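Local coordinates for phosphotriesterase homology protein (Escherichia coli, PDB 1BF6) that hydrolyses phosphorylated glyceryl acetates and related esters, as well as aromatic acetates and propionates, with two zinc ions bound per subunit, at residues A[32-35]-A[36-39]; A[61-64]-A[65-68]. One frame throughout, in Å; residues are numbered along the deposited sequence.

Contact 1: A[32-35]-A[36-39]; sequences YAFI and CQEM
Cys-36 lays its sulfur over one face of the Tyr-32 ring, one helical turn on: an i to i+4 sulfur-aromatic contact in the first two turns of helix 32-44 of this TIM-barrel hydrolase. Cys-36 SG stands 3.6 Å from the centroid of the Tyr-32 ring, 22° off its normal. It is displaced toward the hydroxyl-bearing rim, with 3.4 Å from Cys-36 SG to Tyr-32 CZ. With CG turned anti to the backbone nitrogen (chi1 -171°), the Tyr-32 ring swings forward to meet Cys-36, whose SG leans back beside its own nitrogen. In the backbone, Cys-36 N donates to Tyr-32 O at 2.9 Å, nearly straight. The same spacing repeats from Gln-37 N to Ala-33 O, Glu-38 N to Phe-34 O and Met-39 N to Ile-35 O. On another side of the helix the Gln-37 side chain runs alongside that of Phe-34, amide and ring planes 64° apart, with OE1 of Gln-37 3.9 Å from CD1 of Phe-34. Further out, Phe-64 meets the Tyr-32 ring edge-to-face, and Tyr-32 OH makes a weak hydrogen bond to Asp-67 O. Replacing Tyr-32 by an alanine would probably leave Cys-36 SG without its aromatic cover and open a gap against Phe-64 and Val-68. Glu-38 directs its carboxylate away from the turn, where OE1 takes a salt bridge from Lys-250 NZ and a hydrogen bond from Tyr-257 N. The Glu-38 chain bends at chi2, and its CG sits 3.1 Å from Phe-34 O.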
ATOM      1  N   TYR A  32       1.102  -9.668 -17.865  1.00 12.99           N
ATOM      2  CA  TYR A  32       1.602 -10.825 -17.158  1.00 13.86           C
ATOM      3  C   TYR A  32       3.090 -11.146 -17.237  1.00 15.38           C
ATOM      4  O   TYR A  32       3.755 -11.218 -16.201  1.00 14.53           O
ATOM      5  CB  TYR A  32       0.790 -12.055 -17.544  1.00 14.79           C
ATOM      6  CG  TYR A  32       1.101 -13.255 -16.688  1.00 15.26           C
ATOM      7  CD1 TYR A  32       0.807 -13.255 -15.321  1.00 14.78           C
ATOM      8  CD2 TYR A  32       1.692 -14.389 -17.240  1.00 13.61           C
ATOM      9  CE1 TYR A  32       1.096 -14.359 -14.530  1.00 13.89           C
ATOM     10  CE2 TYR A  32       1.982 -15.497 -16.462  1.00 13.96           C
ATOM     11  CZ  TYR A  32       1.681 -15.478 -15.106  1.00 13.65           C
ATOM     12  OH  TYR A  32       1.948 -16.589 -14.347  1.00 13.52           O
ATOM     13  N   ALA A  33       3.595 -11.401 -18.443  1.00 13.93           N
ATOM     14  CA  ALA A  33       5.008 -11.736 -18.619  1.00 13.94           C
ATOM     15  C   ALA A  33       5.920 -10.681 -17.995  1.00 13.15           C
ATOM     16  O   ALA A  33       6.824 -11.014 -17.226  1.00 13.67           O
ATOM     17  CB  ALA A  33       5.333 -11.931 -20.103  1.00 11.38           C
ATOM     18  N   PHE A  34       5.649  -9.413 -18.289  1.00 12.23           N
ATOM     19  CA  PHE A  34       6.443  -8.315 -17.748  1.00 12.98           C
ATOM     20  C   PHE A  34       6.391  -8.263 -16.227  1.00 13.96           C
ATOM     21  O   PHE A  34       7.416  -8.042 -15.581  1.00 14.32           O
ATOM     22  CB  PHE A  34       5.963  -6.974 -18.291  1.00 13.17           C
ATOM     23  CG  PHE A  34       6.162  -6.802 -19.765  1.00 12.85           C
ATOM     24  CD1 PHE A  34       6.977  -7.666 -20.480  1.00 12.44           C
ATOM     25  CD2 PHE A  34       5.540  -5.754 -20.432  1.00 15.24           C
ATOM     26  CE1 PHE A  34       7.171  -7.486 -21.837  1.00 13.49           C
ATOM     27  CE2 PHE A  34       5.727  -5.563 -21.793  1.00 15.57           C
ATOM     28  CZ  PHE A  34       6.544  -6.433 -22.493  1.00 14.47           C
ATOM     29  N   ILE A  35       5.197  -8.429 -15.656  1.00 13.09           N
ATOM     30  CA  ILE A  35       5.048  -8.383 -14.203  1.00 11.67           C
ATOM     31  C   ILE A  35       5.782  -9.548 -13.542  1.00 10.24           C
ATOM     32  O   ILE A  35       6.442  -9.352 -12.528  1.00 11.70           O
ATOM     33  CB  ILE A  35       3.546  -8.239 -13.755  1.00 12.67           C
ATOM     34  CG1 ILE A  35       3.285  -6.735 -13.456  1.00 13.52           C
ATOM     35  CG2 ILE A  35       3.273  -9.057 -12.489  1.00 10.93           C
ATOM     36  CD1 ILE A  35       4.523  -5.870 -13.099  1.00 17.16           C
ATOM     37  N   CYS A  36       5.718 -10.735 -14.143  1.00  9.33           N
ATOM     38  CA  CYS A  36       6.441 -11.899 -13.627  1.00 11.50           C
ATOM     39  C   CYS A  36       7.958 -11.645 -13.665  1.00 12.90           C
ATOM     40  O   CYS A  36       8.675 -12.006 -12.735  1.00 12.69           O
ATOM     41  CB  CYS A  36       6.127 -13.149 -14.445  1.00 11.58           C
ATOM     42  SG  CYS A  36       4.524 -13.895 -14.094  1.00 14.53           S
ATOM     43  N   GLN A  37       8.447 -11.025 -14.739  1.00 13.12           N
ATOM     44  CA  GLN A  37       9.878 -10.730 -14.862  1.00 13.76           C
ATOM     45  C   GLN A  37      10.306  -9.749 -13.769  1.00 14.22           C
ATOM     46  O   GLN A  37      11.379  -9.908 -13.171  1.00 13.96           O
ATOM     47  CB  GLN A  37      10.199 -10.168 -16.255  1.00 15.00           C
ATOM     48  CG  GLN A  37      10.120 -11.214 -17.378  1.00 20.13           C
ATOM     49  CD  GLN A  37       9.829 -10.614 -18.763  1.00 24.72           C
ATOM     50  OE1 GLN A  37      10.153  -9.451 -19.051  1.00 25.95           O
ATOM     51  NE2 GLN A  37       9.204 -11.412 -19.623  1.00 26.27           N
ATOM     52  N   GLU A  38       9.452  -8.764 -13.484  1.00 11.00           N
ATOM     53  CA  GLU A  38       9.731  -7.773 -12.446  1.00  9.76           C
ATOM     54  C   GLU A  38       9.784  -8.431 -11.065  1.00 10.11           C
ATOM     55  O   GLU A  38      10.554  -8.012 -10.205  1.00 11.23           O
ATOM     56  CB  GLU A  38       8.662  -6.683 -12.449  1.00 10.87           C
ATOM     57  CG  GLU A  38       8.612  -5.849 -13.737  1.00 10.89           C
ATOM     58  CD  GLU A  38       9.515  -4.620 -13.711  1.00 12.42           C
ATOM     59  OE1 GLU A  38      10.150  -4.328 -12.673  1.00 11.28           O
ATOM     60  OE2 GLU A  38       9.567  -3.915 -14.742  1.00 14.81           O
ATOM     61  N   MET A  39       8.958  -9.453 -10.848  1.00 11.10           N
ATOM     62  CA  MET A  39       8.945 -10.139  -9.554  1.00  9.98           C
ATOM     63  C   MET A  39      10.216 -10.966  -9.409  1.00 11.26           C
ATOM     64  O   MET A  39      10.775 -11.044  -8.324  1.00 13.28           O
ATOM     65  CB  MET A  39       7.684 -11.001  -9.378  1.00 10.07           C
ATOM     66  CG  MET A  39       6.371 -10.199  -9.333  1.00  6.84           C
ATOM     67  SD  MET A  39       6.266  -8.907  -8.073  1.00 10.47           S
ATOM     68  CE  MET A  39       6.412  -7.380  -9.081  1.00 11.58           C
TER

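Contact 2: A[61-64]-A[65-68]; sequences NAQF and MLDV
Gln-63 and Asp-67 are joined by a local i to i+4 side-chain hydrogen bond on the first turns of helix 62-72, whose start is marked by Asn-61 at the N-cap position. Gln-63 NE2 donates to Asp-67 OD1 at 3.0 Å, with an N-H...O angle of 156°. The acceptor lies in the amide plane of Gln-63, but the amide comes to OD1 from above the carboxylate plane, 43° out of it. The glutamine reaches there by leaving the backbone with CG anti to N (chi1 -167°) and then folding at chi2. Leu-66 CD1 fills in beside the amide, 3.9 Å from Gln-63 NE2. The helix links strands 47-52 and 75-80 in a beta-alpha-beta crossover, part of the barrel of this phosphotriesterase relative. On the flank facing helix 32-44, CG2 of Val-68 meets the Phe-64 ring obliquely, 3.8 Å from CE1. That ring also meets His-15 edge-to-face. Met-65 extends to the sheet, touching Val-76 and Ala-78 of strand 75-80, while its CE doubles back at chi3 to lie 3.8 Å from Ala-62 CA. Backbone i to i+4 bonds from Met-65 N to Asn-61 O through Val-68 N to Phe-64 O complete the turns.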
ATOM      1  N   ASN A  61      -7.528  -8.780  -9.662  1.00  7.70           N
ATOM      2  CA  ASN A  61      -7.600 -10.047 -10.367  1.00  9.32           C
ATOM      3  C   ASN A  61      -6.851 -11.077  -9.539  1.00 10.13           C
ATOM      4  O   ASN A  61      -5.636 -11.251  -9.696  1.00  8.48           O
ATOM      5  CB  ASN A  61      -6.958  -9.921 -11.748  1.00 10.55           C
ATOM      6  CG  ASN A  61      -7.286 -11.082 -12.656  1.00 12.24           C
ATOM      7  OD1 ASN A  61      -7.543 -10.878 -13.840  1.00 18.46           O
ATOM      8  ND2 ASN A  61      -7.255 -12.305 -12.130  1.00 11.29           N
ATOM      9  N   ALA A  62      -7.587 -11.773  -8.674  1.00  9.23           N
ATOM     10  CA  ALA A  62      -7.012 -12.787  -7.800  1.00  9.11           C
ATOM     11  C   ALA A  62      -6.270 -13.892  -8.553  1.00  9.70           C
ATOM     12  O   ALA A  62      -5.187 -14.298  -8.142  1.00 10.56           O
ATOM     13  CB  ALA A  62      -8.107 -13.396  -6.901  1.00 10.58           C
ATOM     14  N   GLN A  63      -6.830 -14.355  -9.667  1.00  8.03           N
ATOM     15  CA  GLN A  63      -6.197 -15.423 -10.430  1.00 10.24           C
ATOM     16  C   GLN A  63      -4.823 -15.005 -10.956  1.00 10.96           C
ATOM     17  O   GLN A  63      -3.858 -15.769 -10.878  1.00 10.65           O
ATOM     18  CB  GLN A  63      -7.091 -15.880 -11.580  1.00  9.81           C
ATOM     19  CG  GLN A  63      -6.633 -17.176 -12.189  1.00 13.48           C
ATOM     20  CD  GLN A  63      -6.563 -18.295 -11.172  1.00 15.18           C
ATOM     21  OE1 GLN A  63      -7.571 -18.653 -10.561  1.00 20.11           O
ATOM     22  NE2 GLN A  63      -5.372 -18.842 -10.967  1.00 14.39           N
ATOM     23  N   PHE A  64      -4.746 -13.767 -11.433  1.00 12.36           N
ATOM     24  CA  PHE A  64      -3.513 -13.188 -11.963  1.00 11.95           C
ATOM     25  C   PHE A  64      -2.447 -13.196 -10.879  1.00 12.62           C
ATOM     26  O   PHE A  64      -1.281 -13.504 -11.146  1.00 10.93           O
ATOM     27  CB  PHE A  64      -3.795 -11.750 -12.394  1.00 13.41           C
ATOM     28  CG  PHE A  64      -2.654 -11.081 -13.110  1.00 13.48           C
ATOM     29  CD1 PHE A  64      -1.604 -10.505 -12.400  1.00 14.79           C
ATOM     30  CD2 PHE A  64      -2.671 -10.963 -14.499  1.00 15.55           C
ATOM     31  CE1 PHE A  64      -0.590  -9.816 -13.065  1.00 16.12           C
ATOM     32  CE2 PHE A  64      -1.666 -10.278 -15.172  1.00 16.94           C
ATOM     33  CZ  PHE A  64      -0.631  -9.706 -14.457  1.00 15.97           C
ATOM     34  N   MET A  65      -2.850 -12.836  -9.658  1.00 12.25           N
ATOM     35  CA  MET A  65      -1.927 -12.808  -8.522  1.00 12.87           C
ATOM     36  C   MET A  65      -1.504 -14.224  -8.121  1.00 12.99           C
ATOM     37  O   MET A  65      -0.337 -14.454  -7.790  1.00 13.45           O
ATOM     38  CB  MET A  65      -2.541 -12.048  -7.340  1.00 11.70           C
ATOM     39  CG  MET A  65      -2.841 -10.576  -7.655  1.00 12.32           C
ATOM     40  SD  MET A  65      -3.317  -9.563  -6.246  1.00 11.66           S
ATOM     41  CE  MET A  65      -5.039 -10.080  -6.020  1.00 11.11           C
ATOM     42  N   LEU A  66      -2.445 -15.169  -8.170  1.00 12.35           N
ATOM     43  CA  LEU A  66      -2.156 -16.566  -7.839  1.00 12.83           C
ATOM     44  C   LEU A  66      -1.145 -17.113  -8.843  1.00 13.31           C
ATOM     45  O   LEU A  66      -0.236 -17.873  -8.482  1.00 12.60           O
ATOM     46  CB  LEU A  66      -3.428 -17.422  -7.919  1.00 14.04           C
ATOM     47  CG  LEU A  66      -4.439 -17.341  -6.768  1.00 15.49           C
ATOM     48  CD1 LEU A  66      -5.701 -18.111  -7.152  1.00 12.33           C
ATOM     49  CD2 LEU A  66      -3.818 -17.907  -5.485  1.00 14.80           C
ATOM     50  N   ASP A  67      -1.332 -16.733 -10.108  1.00 12.93           N
ATOM     51  CA  ASP A  67      -0.461 -17.168 -11.193  1.00 13.92           C
ATOM     52  C   ASP A  67       0.941 -16.586 -11.053  1.00 12.51           C
ATOM     53  O   ASP A  67       1.921 -17.305 -11.251  1.00 14.60           O
ATOM     54  CB  ASP A  67      -1.054 -16.794 -12.556  1.00 13.19           C
ATOM     55  CG  ASP A  67      -2.306 -17.590 -12.896  1.00 15.29           C
ATOM     56  OD1 ASP A  67      -2.612 -18.587 -12.208  1.00 15.30           O
ATOM     57  OD2 ASP A  67      -2.993 -17.209 -13.860  1.00 16.18           O
ATOM     58  N   VAL A  68       1.031 -15.293 -10.725  1.00 13.74           N
ATOM     59  CA  VAL A  68       2.327 -14.636 -10.544  1.00 12.61           C
ATOM     60  C   VAL A  68       3.105 -15.369  -9.450  1.00 14.06           C
ATOM     61  O   VAL A  68       4.279 -15.667  -9.628  1.00 14.77           O
ATOM     62  CB  VAL A  68       2.177 -13.131 -10.186  1.00 12.71           C
ATOM     63  CG1 VAL A  68       3.492 -12.571  -9.662  1.00 13.29           C
ATOM     64  CG2 VAL A  68       1.753 -12.339 -11.414  1.00 11.09           C
TER

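How the contacts relate
Both contacts are partly buried opening turns of helices that pack on each other, contact 1 on helix 32-44 and contact 2 on helix 62-72, with centres about 12 Å apart. Tyr-32 CA lies 3.7 Å from Phe-64 CZ, and Met-39 CG an equal 3.7 Å from Val-68 CG1, so their apolar flanks share one interface. Their chemistry differs: contact 1 pairs sulfur with an aromatic face and turns a buried acid outward from its helix, whereas contact 2 pairs its polar groups within the helix, on the more exposed side, from exposed Gln-63 to partly exposed Asp-67. Buried Met-65 of contact 2 lies on the sheet side; buried Ile-35 of contact 1 meets loop residues Leu-249 and Tyr-257.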